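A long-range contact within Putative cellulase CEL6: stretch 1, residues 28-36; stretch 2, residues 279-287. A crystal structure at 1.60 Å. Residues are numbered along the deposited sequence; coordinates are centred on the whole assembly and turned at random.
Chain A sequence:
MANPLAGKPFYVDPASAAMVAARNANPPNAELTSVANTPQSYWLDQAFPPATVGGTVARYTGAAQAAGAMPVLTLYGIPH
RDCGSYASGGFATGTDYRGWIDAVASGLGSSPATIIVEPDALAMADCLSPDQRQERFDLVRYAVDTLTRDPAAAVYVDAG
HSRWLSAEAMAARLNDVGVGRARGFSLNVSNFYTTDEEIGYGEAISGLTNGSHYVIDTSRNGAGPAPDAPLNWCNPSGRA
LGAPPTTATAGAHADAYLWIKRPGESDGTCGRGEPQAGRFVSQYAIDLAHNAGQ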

# COMPACT_ATOMS: atom_id res chain seq x y z
N PRO A 28 -11.14 26.88 -7.39
CA PRO A 28 -10.08 25.87 -7.31
C PRO A 28 -9.34 25.93 -5.97
O PRO A 28 -9.14 27.00 -5.39
CB PRO A 28 -9.16 26.23 -8.47
CG PRO A 28 -10.08 26.86 -9.48
CD PRO A 28 -11.03 27.66 -8.63
N ASN A 29 -8.96 24.75 -5.45
CA ASN A 29 -8.38 24.61 -4.16
C ASN A 29 -6.96 24.06 -4.32
O ASN A 29 -6.77 22.96 -4.91
CB ASN A 29 -9.25 23.68 -3.32
CG ASN A 29 -8.74 23.47 -1.93
OD1 ASN A 29 -7.85 22.65 -1.71
ND2 ASN A 29 -9.33 24.15 -0.97
N ALA A 30 -5.97 24.81 -3.83
CA ALA A 30 -4.58 24.47 -4.05
C ALA A 30 -4.20 23.14 -3.40
O ALA A 30 -3.36 22.40 -3.95
CB ALA A 30 -3.67 25.59 -3.48
N GLU A 31 -4.79 22.87 -2.25
CA GLU A 31 -4.46 21.67 -1.50
C GLU A 31 -4.98 20.44 -2.23
O GLU A 31 -4.27 19.45 -2.36
CB GLU A 31 -5.06 21.69 -0.08
CG GLU A 31 -4.46 22.76 0.84
CD GLU A 31 -4.92 24.19 0.49
OE1 GLU A 31 -6.10 24.39 0.17
OE2 GLU A 31 -4.09 25.14 0.51
N LEU A 32 -6.22 20.49 -2.70
CA LEU A 32 -6.75 19.34 -3.44
C LEU A 32 -6.02 19.12 -4.75
O LEU A 32 -5.76 17.98 -5.14
CB LEU A 32 -8.24 19.47 -3.70
CG LEU A 32 -9.18 19.37 -2.54
CD1 LEU A 32 -10.59 19.66 -2.98
CD2 LEU A 32 -9.14 17.94 -1.95
N THR A 33 -5.68 20.21 -5.44
CA THR A 33 -4.97 20.08 -6.68
C THR A 33 -3.60 19.41 -6.44
O THR A 33 -3.19 18.57 -7.22
CB THR A 33 -4.84 21.43 -7.32
OG1 THR A 33 -6.14 21.84 -7.81
CG2 THR A 33 -3.97 21.39 -8.55
N SER A 34 -2.90 19.80 -5.38
CA SER A 34 -1.59 19.23 -5.05
C SER A 34 -1.67 17.73 -4.85
O SER A 34 -0.93 16.96 -5.47
CB SER A 34 -1.01 19.86 -3.79
OG SER A 34 0.27 19.32 -3.52
N VAL A 35 -2.60 17.31 -4.00
CA VAL A 35 -2.82 15.87 -3.74
C VAL A 35 -3.23 15.12 -5.02
O VAL A 35 -2.71 14.04 -5.32
CB VAL A 35 -3.89 15.69 -2.61
CG1 VAL A 35 -4.34 14.25 -2.47
CG2 VAL A 35 -3.34 16.26 -1.29
N ALA A 36 -4.17 15.69 -5.79
CA ALA A 36 -4.64 15.04 -7.01
C ALA A 36 -3.57 14.78 -8.04
O ALA A 36 -3.66 13.81 -8.77
CB ALA A 36 -5.72 15.89 -7.64
N ARG A 279 -13.50 5.83 2.10
CA ARG A 279 -14.28 6.92 1.56
C ARG A 279 -13.41 8.18 1.55
O ARG A 279 -12.83 8.57 2.56
CB ARG A 279 -15.52 7.15 2.43
CG ARG A 279 -16.16 8.49 2.29
CD ARG A 279 -17.24 8.64 1.23
NE ARG A 279 -17.71 7.42 0.58
CZ ARG A 279 -18.48 6.49 1.14
NH1 ARG A 279 -18.85 6.59 2.41
NH2 ARG A 279 -18.85 5.42 0.44
N PHE A 280 -13.35 8.84 0.40
CA PHE A 280 -12.61 10.08 0.27
C PHE A 280 -13.32 11.23 0.97
O PHE A 280 -14.52 11.45 0.77
CB PHE A 280 -12.39 10.46 -1.20
CG PHE A 280 -11.52 11.63 -1.38
CD1 PHE A 280 -10.14 11.52 -1.33
CD2 PHE A 280 -12.06 12.89 -1.58
CE1 PHE A 280 -9.31 12.63 -1.49
CE2 PHE A 280 -11.21 14.02 -1.74
CZ PHE A 280 -9.86 13.89 -1.68
N VAL A 281 -12.56 11.99 1.74
CA VAL A 281 -13.07 13.14 2.48
C VAL A 281 -12.21 14.33 2.09
O VAL A 281 -11.03 14.42 2.49
CB VAL A 281 -12.97 12.92 4.00
CG1 VAL A 281 -13.59 14.09 4.76
CG2 VAL A 281 -13.62 11.63 4.38
N SER A 282 -12.77 15.27 1.33
CA SER A 282 -11.95 16.41 0.88
C SER A 282 -11.26 17.13 2.04
O SER A 282 -10.11 17.55 1.93
CB SER A 282 -12.76 17.43 0.06
OG SER A 282 -13.05 16.92 -1.22
N GLN A 283 -11.98 17.35 3.14
CA GLN A 283 -11.44 18.04 4.30
C GLN A 283 -10.19 17.34 4.83
O GLN A 283 -9.27 18.00 5.27
CB GLN A 283 -12.49 18.16 5.42
CG GLN A 283 -11.98 18.94 6.62
CD GLN A 283 -11.91 20.38 6.31
OE1 GLN A 283 -12.94 20.98 5.96
NE2 GLN A 283 -10.70 20.97 6.35
N TYR A 284 -10.19 16.02 4.85
CA TYR A 284 -9.02 15.27 5.31
C TYR A 284 -7.81 15.52 4.41
O TYR A 284 -6.69 15.77 4.93
CB TYR A 284 -9.30 13.77 5.37
CG TYR A 284 -10.18 13.30 6.53
CD1 TYR A 284 -10.80 14.19 7.40
CD2 TYR A 284 -10.48 11.97 6.64
CE1 TYR A 284 -11.61 13.73 8.42
CE2 TYR A 284 -11.29 11.47 7.67
CZ TYR A 284 -11.83 12.36 8.56
OH TYR A 284 -12.64 11.90 9.60
N ALA A 285 -8.01 15.49 3.10
CA ALA A 285 -6.91 15.81 2.16
C ALA A 285 -6.42 17.25 2.35
O ALA A 285 -5.20 17.51 2.39
CB ALA A 285 -7.31 15.54 0.72
N ILE A 286 -7.36 18.18 2.48
CA ILE A 286 -6.99 19.58 2.68
C ILE A 286 -6.20 19.78 3.97
O ILE A 286 -5.20 20.50 3.99
CB ILE A 286 -8.27 20.44 2.63
CG1 ILE A 286 -8.79 20.46 1.21
CG2 ILE A 286 -8.03 21.87 3.10
CD1 ILE A 286 -10.26 20.87 1.06
N ASP A 287 -6.63 19.16 5.07
CA ASP A 287 -5.90 19.30 6.34
C ASP A 287 -4.47 18.71 6.26
O ASP A 287 -3.51 19.33 6.74
CB ASP A 287 -6.69 18.69 7.50
CG ASP A 287 -8.00 19.45 7.82
OD1 ASP A 287 -8.25 20.58 7.31
OD2 ASP A 287 -8.86 18.98 8.58

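Two helices, 30-36 and 282-287, cross almost at right angles: their N-to-C directions differ by 88° and their axes approach to 8.7 Å. The nearest CA atoms are those of Glu31 and Ile286, 5.3 Å apart. No hydrogen bond links the stretches, so the 312 Å² they bury is held by van der Waals packing, much of it apolar.

Leu32 and Ile286 contribute the largest areas, 73 and 74 Å². Both CA-to-CB bonds point sideways, yet both side chains end nearer the other stretch. Each adopts the m,t rotamer (chi1 -69°, chi2 175° for Leu32; -70°, 161° for Ile286), a common helical conformation, and Leu32 CG lies 3.9 Å from Ile286 CG1. Leu32 CD2 also sits 4.0 Å from Ala285 CB. Leu32 CD2 lies at the edge of the Phe280 ring, near its plane, 4.1 Å from Phe280 CZ. With chi1 at -174° (t), Phe280 brings that edge to the methyl. Leu32 CD2 also lies 4.0 Å from Ser282 O, a carbonyl already accepting from Ile286 N at 2.9 Å. Ala285 points its CB toward stretch 1, where it meets Leu32 CD2. Val35 (chi1 170°, t) adds a looser contact, CG2 to Ala285 O at 4.3 Å.

Asn29 does two jobs. The t rotamer of Asn29 (chi1 -180°) places Asn29 OD1 where it caps the helix, accepting from Leu32 N at 2.9 Å with an N-H...acceptor angle of 161°; Asn29 OD1 also touches Ile286 CG1 at 3.8 Å. Glu31 bends through chi1 -67° (m) and chi2 73° (p) and packs on Ile286: Glu31 CB is 4.1 Å from Ile286 CG1, CG 3.9 Å from Ile286 O, and OE1 4.3 Å from Ile286 CG2. On the second helix, the CA-to-CB bonds of Gln283 and Asp287 point away from stretch 1, and Gln283 NE2 donates to Asp287 OD1 at 2.7 Å.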